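Local coordinates for protein SxtG (Microseira wollei, PDB 6U1R) that catalyses an amidino-group transfer in saxitoxin biosynthesis, probably by way of an amidino-cysteine intermediate as in related amidinotransferases, at residues I142-I147 with W241-L246; E148-A152 with P212-A216; F227-V233 with P260-I265. All blocks are in the same frame, centred on the assembly; numbering follows the deposited sequence. Where two conformers were deposited one is given.

Interaction 1 of 3, residues I142-I147 with W241-L246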
loop_
_atom_site.group_PDB
_atom_site.type_symbol
_atom_site.label_atom_id
_atom_site.label_comp_id
_atom_site.label_asym_id
_atom_site.label_seq_id
_atom_site.Cartn_x
_atom_site.Cartn_y
_atom_site.Cartn_z
ATOM N N ILE A 142 -14.307 -4.565 0.495
ATOM C CA ILE A 142 -14.616 -5.772 -0.269
ATOM C C ILE A 142 -14.795 -6.895 0.750
ATOM O O ILE A 142 -13.813 -7.499 1.203
ATOM C CB ILE A 142 -13.527 -6.135 -1.288
ATOM C CG1 ILE A 142 -13.209 -4.964 -2.229
ATOM C CG2 ILE A 142 -13.964 -7.369 -2.110
ATOM C CD1 ILE A 142 -14.400 -4.465 -3.046
ATOM N N GLY A 143 -16.035 -7.178 1.126
ATOM C CA GLY A 143 -16.259 -8.234 2.103
ATOM C C GLY A 143 -15.715 -7.825 3.463
ATOM O O GLY A 143 -16.165 -6.828 4.030
ATOM N N ASN A 144 -14.735 -8.556 3.990
ATOM C CA ASN A 144 -14.139 -8.229 5.274
ATOM C C ASN A 144 -12.810 -7.485 5.136
ATOM O O ASN A 144 -12.100 -7.333 6.135
ATOM C CB ASN A 144 -13.935 -9.499 6.117
ATOM C CG ASN A 144 -12.925 -10.456 5.505
ATOM O OD1 ASN A 144 -12.350 -10.186 4.452
ATOM N ND2 ASN A 144 -12.688 -11.580 6.180
ATOM N N GLU A 145 -12.489 -6.983 3.943
ATOM C CA GLU A 145 -11.211 -6.337 3.659
ATOM C C GLU A 145 -11.399 -4.861 3.334
ATOM O O GLU A 145 -12.268 -4.506 2.519
ATOM C CB GLU A 145 -10.522 -7.029 2.483
ATOM C CG GLU A 145 -9.165 -6.449 2.112
ATOM C CD GLU A 145 -8.534 -7.131 0.915
ATOM O OE1 GLU A 145 -9.249 -7.837 0.176
ATOM O OE2 GLU A 145 -7.316 -6.961 0.703
ATOM N N ILE A 146 -10.558 -4.012 3.941
ATOM C CA ILE A 146 -10.427 -2.602 3.558
ATOM C C ILE A 146 -9.134 -2.439 2.746
ATOM O O ILE A 146 -8.057 -2.854 3.190
ATOM C CB ILE A 146 -10.453 -1.688 4.795
ATOM C CG1 ILE A 146 -11.798 -1.862 5.516
ATOM C CG2 ILE A 146 -10.239 -0.225 4.401
ATOM C CD1 ILE A 146 -11.988 -1.043 6.718
ATOM N N ILE A 147 -9.243 -1.886 1.532
ATOM C CA ILE A 147 -8.111 -1.683 0.623
ATOM C C ILE A 147 -7.853 -0.188 0.479
ATOM O O ILE A 147 -8.753 0.573 0.088
ATOM C CB ILE A 147 -8.380 -2.306 -0.763
ATOM C CG1 ILE A 147 -8.758 -3.783 -0.635
ATOM C CG2 ILE A 147 -7.153 -2.143 -1.674
ATOM C CD1 ILE A 147 -9.278 -4.397 -1.924
ATOM N N TRP A 241 -4.613 -4.020 -11.564
ATOM C CA TRP A 241 -4.154 -4.339 -10.221
ATOM C C TRP A 241 -5.314 -4.820 -9.360
ATOM O O TRP A 241 -5.205 -5.834 -8.651
ATOM C CB TRP A 241 -3.461 -3.132 -9.557
ATOM C CG TRP A 241 -2.886 -3.547 -8.244
ATOM C CD1 TRP A 241 -1.608 -3.994 -8.014
ATOM C CD2 TRP A 241 -3.573 -3.623 -6.978
ATOM N NE1 TRP A 241 -1.465 -4.352 -6.687
ATOM C CE2 TRP A 241 -2.655 -4.133 -6.032
ATOM C CE3 TRP A 241 -4.878 -3.308 -6.558
ATOM C CZ2 TRP A 241 -3.000 -4.331 -4.687
ATOM C CZ3 TRP A 241 -5.218 -3.514 -5.227
ATOM C CH2 TRP A 241 -4.280 -4.021 -4.307
ATOM N N LEU A 242 -6.445 -4.112 -9.407
ATOM C CA LEU A 242 -7.568 -4.512 -8.557
ATOM C C LEU A 242 -8.148 -5.842 -9.012
ATOM O O LEU A 242 -8.534 -6.672 -8.179
ATOM C CB LEU A 242 -8.645 -3.439 -8.550
ATOM C CG LEU A 242 -9.835 -3.678 -7.608
ATOM C CD1 LEU A 242 -9.360 -3.721 -6.159
ATOM C CD2 LEU A 242 -10.879 -2.594 -7.823
ATOM N N GLN A 243 -8.223 -6.074 -10.326
ATOM C CA GLN A 243 -8.731 -7.364 -10.786
ATOM C C GLN A 243 -7.824 -8.499 -10.331
ATOM O O GLN A 243 -8.319 -9.551 -9.909
ATOM C CB GLN A 243 -8.902 -7.384 -12.308
ATOM C CG GLN A 243 -9.422 -8.740 -12.877
ATOM C CD GLN A 243 -10.817 -9.147 -12.370
ATOM O OE1 GLN A 243 -11.834 -8.915 -13.053
ATOM N NE2 GLN A 243 -10.866 -9.791 -11.188
ATOM N N ARG A 244 -6.506 -8.302 -10.362
ATOM C CA ARG A 244 -5.631 -9.379 -9.905
ATOM C C ARG A 244 -5.761 -9.592 -8.405
ATOM O O ARG A 244 -5.786 -10.734 -7.933
ATOM C CB ARG A 244 -4.176 -9.106 -10.251
ATOM C CG ARG A 244 -3.285 -10.249 -9.697
ATOM C CD ARG A 244 -1.998 -10.424 -10.423
ATOM N NE ARG A 244 -2.185 -10.469 -11.872
ATOM C CZ ARG A 244 -1.304 -10.000 -12.745
ATOM N NH1 ARG A 244 -0.165 -9.457 -12.326
ATOM N NH2 ARG A 244 -1.569 -10.069 -14.050
ATOM N N HIS A 245 -5.823 -8.505 -7.635
ATOM C CA HIS A 245 -5.961 -8.635 -6.190
ATOM C C HIS A 245 -7.225 -9.398 -5.810
ATOM O O HIS A 245 -7.218 -10.173 -4.834
ATOM C CB HIS A 245 -5.954 -7.247 -5.549
ATOM C CG HIS A 245 -5.908 -7.283 -4.057
ATOM N ND1 HIS A 245 -4.783 -7.668 -3.356
ATOM C CD2 HIS A 245 -6.854 -6.999 -3.131
ATOM C CE1 HIS A 245 -5.039 -7.607 -2.059
ATOM N NE2 HIS A 245 -6.284 -7.198 -1.896
ATOM N N LEU A 246 -8.307 -9.215 -6.570
ATOM C CA LEU A 246 -9.610 -9.800 -6.265
ATOM C C LEU A 246 -9.965 -10.999 -7.151
ATOM O O LEU A 246 -11.127 -11.415 -7.170
ATOM C CB LEU A 246 -10.700 -8.732 -6.393
ATOM C CG LEU A 246 -10.593 -7.513 -5.474
ATOM C CD1 LEU A 246 -11.772 -6.567 -5.702
ATOM C CD2 LEU A 246 -10.467 -7.952 -4.019
#

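Interaction 2 of 3, residues E148-A152 with P212-A216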
loop_
_atom_site.group_PDB
_atom_site.type_symbol
_atom_site.label_atom_id
_atom_site.label_comp_id
_atom_site.label_asym_id
_atom_site.label_seq_id
_atom_site.Cartn_x
_atom_site.Cartn_y
_atom_site.Cartn_z
ATOM N N GLU A 148 -6.613 0.233 0.752
ATOM C CA GLU A 148 -6.226 1.624 0.535
ATOM C C GLU A 148 -5.834 1.821 -0.925
ATOM O O GLU A 148 -4.920 1.154 -1.435
ATOM C CB GLU A 148 -5.086 2.037 1.469
ATOM C CG GLU A 148 -5.399 1.742 2.954
ATOM C CD GLU A 148 -4.544 2.507 3.955
ATOM O OE1 GLU A 148 -3.641 3.272 3.537
ATOM O OE2 GLU A 148 -4.781 2.332 5.177
ATOM N N ALA A 149 -6.525 2.746 -1.579
ATOM C CA ALA A 149 -6.357 3.003 -2.998
ATOM C C ALA A 149 -5.018 3.678 -3.302
ATOM O O ALA A 149 -4.540 4.521 -2.531
ATOM C CB ALA A 149 -7.483 3.890 -3.499
ATOM N N PRO A 150 -4.419 3.362 -4.456
ATOM C CA PRO A 150 -3.214 4.085 -4.896
ATOM C C PRO A 150 -3.603 5.329 -5.677
ATOM O O PRO A 150 -3.755 5.265 -6.898
ATOM C CB PRO A 150 -2.500 3.056 -5.776
ATOM C CG PRO A 150 -3.649 2.258 -6.405
ATOM C CD PRO A 150 -4.796 2.291 -5.397
ATOM N N MET A 151 -3.798 6.446 -4.991
ATOM C CA MET A 151 -4.467 7.584 -5.602
ATOM C C MET A 151 -3.522 8.433 -6.446
ATOM O O MET A 151 -2.371 8.686 -6.066
ATOM C CB MET A 151 -5.125 8.432 -4.511
ATOM C CG MET A 151 -6.171 7.637 -3.699
ATOM S SD MET A 151 -6.986 8.639 -2.418
ATOM C CE MET A 151 -8.185 9.564 -3.378
ATOM N N ALA A 152 -4.027 8.886 -7.599
ATOM C CA ALA A 152 -3.199 9.654 -8.540
ATOM C C ALA A 152 -2.978 11.097 -8.106
ATOM O O ALA A 152 -2.013 11.734 -8.563
ATOM C CB ALA A 152 -3.836 9.640 -9.934
ATOM N N PRO A 212 0.318 1.917 -11.593
ATOM C CA PRO A 212 -1.087 1.682 -11.203
ATOM C C PRO A 212 -1.629 2.795 -10.315
ATOM O O PRO A 212 -1.068 3.063 -9.249
ATOM C CB PRO A 212 -1.027 0.354 -10.440
ATOM C CG PRO A 212 0.262 -0.279 -10.785
ATOM C CD PRO A 212 1.206 0.812 -11.188
ATOM N N THR A 213 -2.748 3.410 -10.727
ATOM C CA THR A 213 -3.484 4.351 -9.884
ATOM C C THR A 213 -4.982 4.118 -10.039
ATOM O O THR A 213 -5.477 3.810 -11.136
ATOM C CB THR A 213 -3.172 5.851 -10.182
ATOM O OG1 THR A 213 -3.467 6.187 -11.547
ATOM C CG2 THR A 213 -1.725 6.178 -9.882
ATOM N N PHE A 214 -5.692 4.234 -8.923
ATOM C CA PHE A 214 -7.147 4.319 -8.970
ATOM C C PHE A 214 -7.664 4.970 -7.697
ATOM O O PHE A 214 -7.017 4.927 -6.642
ATOM C CB PHE A 214 -7.810 2.937 -9.181
ATOM C CG PHE A 214 -7.671 1.969 -8.025
ATOM C CD1 PHE A 214 -8.558 2.017 -6.951
ATOM C CD2 PHE A 214 -6.686 0.988 -8.026
ATOM C CE1 PHE A 214 -8.450 1.125 -5.910
ATOM C CE2 PHE A 214 -6.579 0.077 -6.976
ATOM C CZ PHE A 214 -7.457 0.142 -5.923
ATOM N N ASP A 215 -8.831 5.602 -7.831
ATOM C CA ASP A 215 -9.643 6.032 -6.702
ATOM C C ASP A 215 -10.732 4.989 -6.472
ATOM O O ASP A 215 -11.334 4.477 -7.428
ATOM C CB ASP A 215 -10.317 7.380 -6.971
ATOM C CG ASP A 215 -9.383 8.573 -6.797
ATOM O OD1 ASP A 215 -8.152 8.391 -6.809
ATOM O OD2 ASP A 215 -9.902 9.700 -6.660
ATOM N N ALA A 216 -11.023 4.709 -5.205
ATOM C CA ALA A 216 -12.001 3.669 -4.916
ATOM C C ALA A 216 -13.378 4.045 -5.446
ATOM O O ALA A 216 -14.168 3.169 -5.818
ATOM C CB ALA A 216 -12.043 3.415 -3.409
#

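Interaction 3 of 3, residues F227-V233 with P260-I265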
loop_
_atom_site.group_PDB
_atom_site.type_symbol
_atom_site.label_atom_id
_atom_site.label_comp_id
_atom_site.label_asym_id
_atom_site.label_seq_id
_atom_site.Cartn_x
_atom_site.Cartn_y
_atom_site.Cartn_z
ATOM N N PHE A 227 -18.307 -2.915 -10.952
ATOM C CA PHE A 227 -18.270 -2.076 -12.148
ATOM C C PHE A 227 -17.353 -0.886 -11.906
ATOM O O PHE A 227 -17.446 -0.237 -10.862
ATOM C CB PHE A 227 -19.673 -1.617 -12.519
ATOM C CG PHE A 227 -20.572 -2.752 -12.877
ATOM C CD1 PHE A 227 -20.624 -3.217 -14.180
ATOM C CD2 PHE A 227 -21.298 -3.409 -11.908
ATOM C CE1 PHE A 227 -21.416 -4.285 -14.516
ATOM C CE2 PHE A 227 -22.096 -4.495 -12.248
ATOM C CZ PHE A 227 -22.143 -4.926 -13.558
ATOM N N GLY A 228 -16.469 -0.610 -12.868
ATOM C CA GLY A 228 -15.569 0.523 -12.767
ATOM C C GLY A 228 -15.495 1.271 -14.084
ATOM O O GLY A 228 -16.096 0.868 -15.085
ATOM N N GLN A 229 -14.752 2.372 -14.061
ATOM C CA GLN A 229 -14.457 3.135 -15.266
ATOM C C GLN A 229 -13.026 3.652 -15.192
ATOM O O GLN A 229 -12.498 3.900 -14.110
ATOM C CB GLN A 229 -15.410 4.334 -15.429
ATOM C CG GLN A 229 -15.327 5.297 -14.236
ATOM C CD GLN A 229 -16.127 6.577 -14.396
ATOM O OE1 GLN A 229 -16.993 6.690 -15.270
ATOM N NE2 GLN A 229 -15.840 7.562 -13.531
ATOM N N LYS A 230 -12.414 3.833 -16.362
ATOM C CA LYS A 230 -11.262 4.721 -16.477
ATOM C C LYS A 230 -11.707 6.171 -16.273
ATOM O O LYS A 230 -12.852 6.526 -16.541
ATOM C CB LYS A 230 -10.603 4.553 -17.850
ATOM C CG LYS A 230 -9.959 3.165 -18.077
ATOM C CD LYS A 230 -9.264 3.059 -19.443
ATOM C CE LYS A 230 -7.879 3.682 -19.395
ATOM N NZ LYS A 230 -7.211 3.580 -20.709
ATOM N N SER A 231 -10.802 7.010 -15.777
ATOM C CA SER A 231 -11.136 8.400 -15.462
ATOM C C SER A 231 -9.855 9.217 -15.445
ATOM O O SER A 231 -8.784 8.719 -15.786
ATOM C CB SER A 231 -11.848 8.508 -14.111
ATOM O OG SER A 231 -10.918 8.263 -13.089
ATOM N N HIS A 232 -9.961 10.484 -15.029
ATOM C CA HIS A 232 -8.750 11.281 -14.879
ATOM C C HIS A 232 -7.840 10.813 -13.750
ATOM O O HIS A 232 -6.723 11.325 -13.669
ATOM C CB HIS A 232 -9.107 12.743 -14.696
ATOM C CG HIS A 232 -9.609 13.372 -15.957
ATOM N ND1 HIS A 232 -8.839 13.450 -17.096
ATOM C CD2 HIS A 232 -10.810 13.907 -16.278
ATOM C CE1 HIS A 232 -9.531 14.033 -18.057
ATOM N NE2 HIS A 232 -10.732 14.325 -17.587
ATOM N N VAL A 233 -8.249 9.861 -12.906
ATOM C CA VAL A 233 -7.370 9.336 -11.869
ATOM C C VAL A 233 -7.187 7.818 -11.921
ATOM O O VAL A 233 -6.238 7.317 -11.303
ATOM C CB VAL A 233 -7.841 9.759 -10.457
ATOM C CG1 VAL A 233 -7.836 11.273 -10.330
ATOM C CG2 VAL A 233 -9.217 9.182 -10.146
ATOM N N PRO A 260 -16.520 13.990 -20.331
ATOM C CA PRO A 260 -15.103 14.320 -20.561
ATOM C C PRO A 260 -14.339 14.664 -19.295
ATOM O O PRO A 260 -13.098 14.597 -19.306
ATOM C CB PRO A 260 -15.168 15.542 -21.504
ATOM C CG PRO A 260 -16.549 15.511 -22.087
ATOM C CD PRO A 260 -17.420 14.931 -21.016
ATOM N N GLU A 261 -15.048 15.056 -18.237
ATOM C CA GLU A 261 -14.512 15.442 -16.936
ATOM C C GLU A 261 -14.466 14.272 -15.940
ATOM O O GLU A 261 -14.355 14.512 -14.730
ATOM C CB GLU A 261 -15.373 16.569 -16.345
ATOM C CG GLU A 261 -15.414 17.857 -17.186
ATOM C CD GLU A 261 -16.456 17.842 -18.291
ATOM O OE1 GLU A 261 -17.539 17.261 -18.082
ATOM O OE2 GLU A 261 -16.205 18.441 -19.357
ATOM N N ALA A 262 -14.592 13.035 -16.426
ATOM C CA ALA A 262 -14.921 11.901 -15.567
ATOM C C ALA A 262 -13.933 11.763 -14.423
ATOM O O ALA A 262 -12.715 11.737 -14.628
ATOM C CB ALA A 262 -14.957 10.603 -16.377
ATOM N N LEU A 263 -14.485 11.631 -13.207
ATOM C CA LEU A 263 -13.701 11.430 -11.996
ATOM C C LEU A 263 -14.694 10.912 -10.950
ATOM O O LEU A 263 -15.508 11.684 -10.436
ATOM C CB LEU A 263 -13.020 12.722 -11.563
ATOM C CG LEU A 263 -12.124 12.814 -10.322
ATOM C CD1 LEU A 263 -11.606 11.521 -9.805
ATOM C CD2 LEU A 263 -10.936 13.719 -10.651
ATOM N N HIS A 264 -14.664 9.600 -10.721
ATOM C CA HIS A 264 -15.573 8.845 -9.859
ATOM C C HIS A 264 -16.840 8.468 -10.614
ATOM O O HIS A 264 -17.294 9.200 -11.501
ATOM C CB HIS A 264 -15.886 9.600 -8.555
ATOM C CG HIS A 264 -14.651 9.967 -7.797
ATOM N ND1 HIS A 264 -14.562 11.084 -6.994
ATOM C CD2 HIS A 264 -13.432 9.375 -7.757
ATOM C CE1 HIS A 264 -13.337 11.171 -6.502
ATOM N NE2 HIS A 264 -12.638 10.135 -6.932
ATOM N N ILE A 265 -17.359 7.278 -10.310
ATOM C CA ILE A 265 -18.459 6.676 -11.065
ATOM C C ILE A 265 -19.820 6.871 -10.388
ATOM O O ILE A 265 -20.860 6.536 -10.993
ATOM C CB ILE A 265 -18.158 5.175 -11.301
ATOM C CG1 ILE A 265 -18.872 4.625 -12.553
ATOM C CG2 ILE A 265 -18.464 4.321 -10.039
ATOM C CD1 ILE A 265 -18.420 3.183 -12.939
#

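Interaction 1 of 3, residues I142-I147 with W241-L246
Glu145 and His245 both set CG opposite the backbone N (chi1 -179° and -172°), which sends an extended carboxylate arm and an imidazole toward each other from facing directions. Glu145 opens the second strand of a beta hairpin with a two-residue loop, a type II' turn from Ile142 to Glu145, in one of the small mixed sheets of the alpha/beta propeller (pentein) fold of amidinotransferases. His245 belongs to the last turn of helix 236-245, whose 241-245 part runs nearly antiparallel to strand residues 145-147. Their hydrogen bond is short and almost straight: His245 NE2 donates to Glu145 OE2 at 2.8 Å, with 170° at the hydrogen. The oxygen lies in the imidazole plane and is approached on its syn side, although carboxylate and ring are turned by roughly half a right angle to each other. Thr178 OG1, on the neighbouring strand 176-179, shares a hydrogen bond with the same OE2, so two partners grip this oxygen and should limit rotation of the carboxylate.

Trp241 lies one helical turn back and brings CH2 over one face of the His245 ring, 3.6 Å above its plane and offset toward the rim. The indole is anchored by NE1, which donates to the O of Trp177 in the second subunit, linking this packing to the dimer interface.

Next to the polar pair the contact is largely apolar. Ile147 puts CD1 against the imidazole, 3.8 Å from His245 CD2, and the same methyl reaches Leu242 CD1 at 4.3 Å, while its CG2 branch approaches Trp241 CZ3. Where the helix ends, Leu246 meets Ile142 tip to tip, its CD2 methyl 4.0 Å from Ile142 CG2 and its CD1 methyl 4.1 Å from Ile142 CG1.

Interaction 2 of 3, residues E148-A152 with P212-A216
Pro150 and Phe214 meet twice, through the backbone and through their rings. In the polar part, Phe214 N donates to Pro150 O at 3.0 Å, a bent bond (145° at the hydrogen) that comes from above the carbonyl plane. The same oxygen takes a CA-H...O contact from Thr213 CA at 3.1 Å, so it is approached by two consecutive residues of the facing loop.

Ring packing follows. With chi1 at 68°, Phe214 turns one face to the proline, and Pro150 CD sits over it in a CH-pi contact, 3.4 Å from the ring centroid. Ala149 CB adds a methyl 3.8 Å from Phe214 CE1. Both segments are irregular loops of the amidinotransferase propeller, and the second carries Asp215, a predicted active-site residue whose OD2 is hydrogen-bonded to His264 NE2.

The remaining contacts are van der Waals ones. Met151 lies across Asp215, roughly perpendicular to it; its bent end lays the CE methyl over one face of the carboxylate, 3.6 Å from Asp215 OD1. At the far end Ala152 CB packs on the side chain of Thr213, 3.8 Å from OG1, a hydroxyl that is also hydrogen-bonded to Val233 O.

Interaction 3 of 3, residues F227-V233 with P260-I265
His232 carries the polar side of this contact with two hydrogen bonds to one loop. Its backbone N donates to Ala262 O at 3.1 Å, nearly straight at 174°, and its ring NE2 donates to Pro260 O at 2.9 Å, lying on a lone pair in the carbonyl plane. The second bond is more bent (148°), with the acceptor tilted from the imidazole plane. Ser231, the residue before His232, makes an ST turn: its OG accepts from Val233 N at 3.1 Å and also bonds Asp218 OD2. This turn carries the chain out of strand 225-229 and past the loop that bears His264, a predicted active-site residue of the amidinotransferase.

Among the apolar contacts, Leu263 spans Val233 almost squarely, with Val233 CG2 only 3.4 Å from Leu263 CD1, tighter than usual carbon packing. Gln229 holds CG between its backbone N and carbonyl carbon (chi1 59°) and extends beyond it, running alongside Ile265 but pointing the opposite way, with Gln229 CD 3.8 Å from Ile265 CG1. Gln229 NE2 is hydrogen-bonded to Asp218 OD1. Ile265 CD1 rests on the backbone of Gly228.

His232 thus donates a hydrogen bond from NE2, while its ND1 accepts from the backbone N-H of Val206. Both ring nitrogens of this buried group are engaged, consistent with a neutral ring protonated at NE2.

Overall arrangement
Interaction 2 is the hub of the three. Toward interaction 1, whose centre is about 12 Å away, it packs aromatic on aromatic, with Phe214 CE2 3.8 Å from Trp241 CE3; both contacts also touch the second subunit. Toward interaction 3, likewise about 12 Å between centres, the links are mainly polar: Asp215 OD2 lies 2.8 Å from His264 NE2, and Thr213 OG1 3.0 Å from Val233 O, with Val233 CG2 also packed 3.4 Å from Asp215 CG. Interactions 1 and 3 do not touch. The predicted active site falls at the junction of interactions 2 and 3. The side chain of His264 is about 5 Å from that of Cys368, the predicted amidino-cysteine.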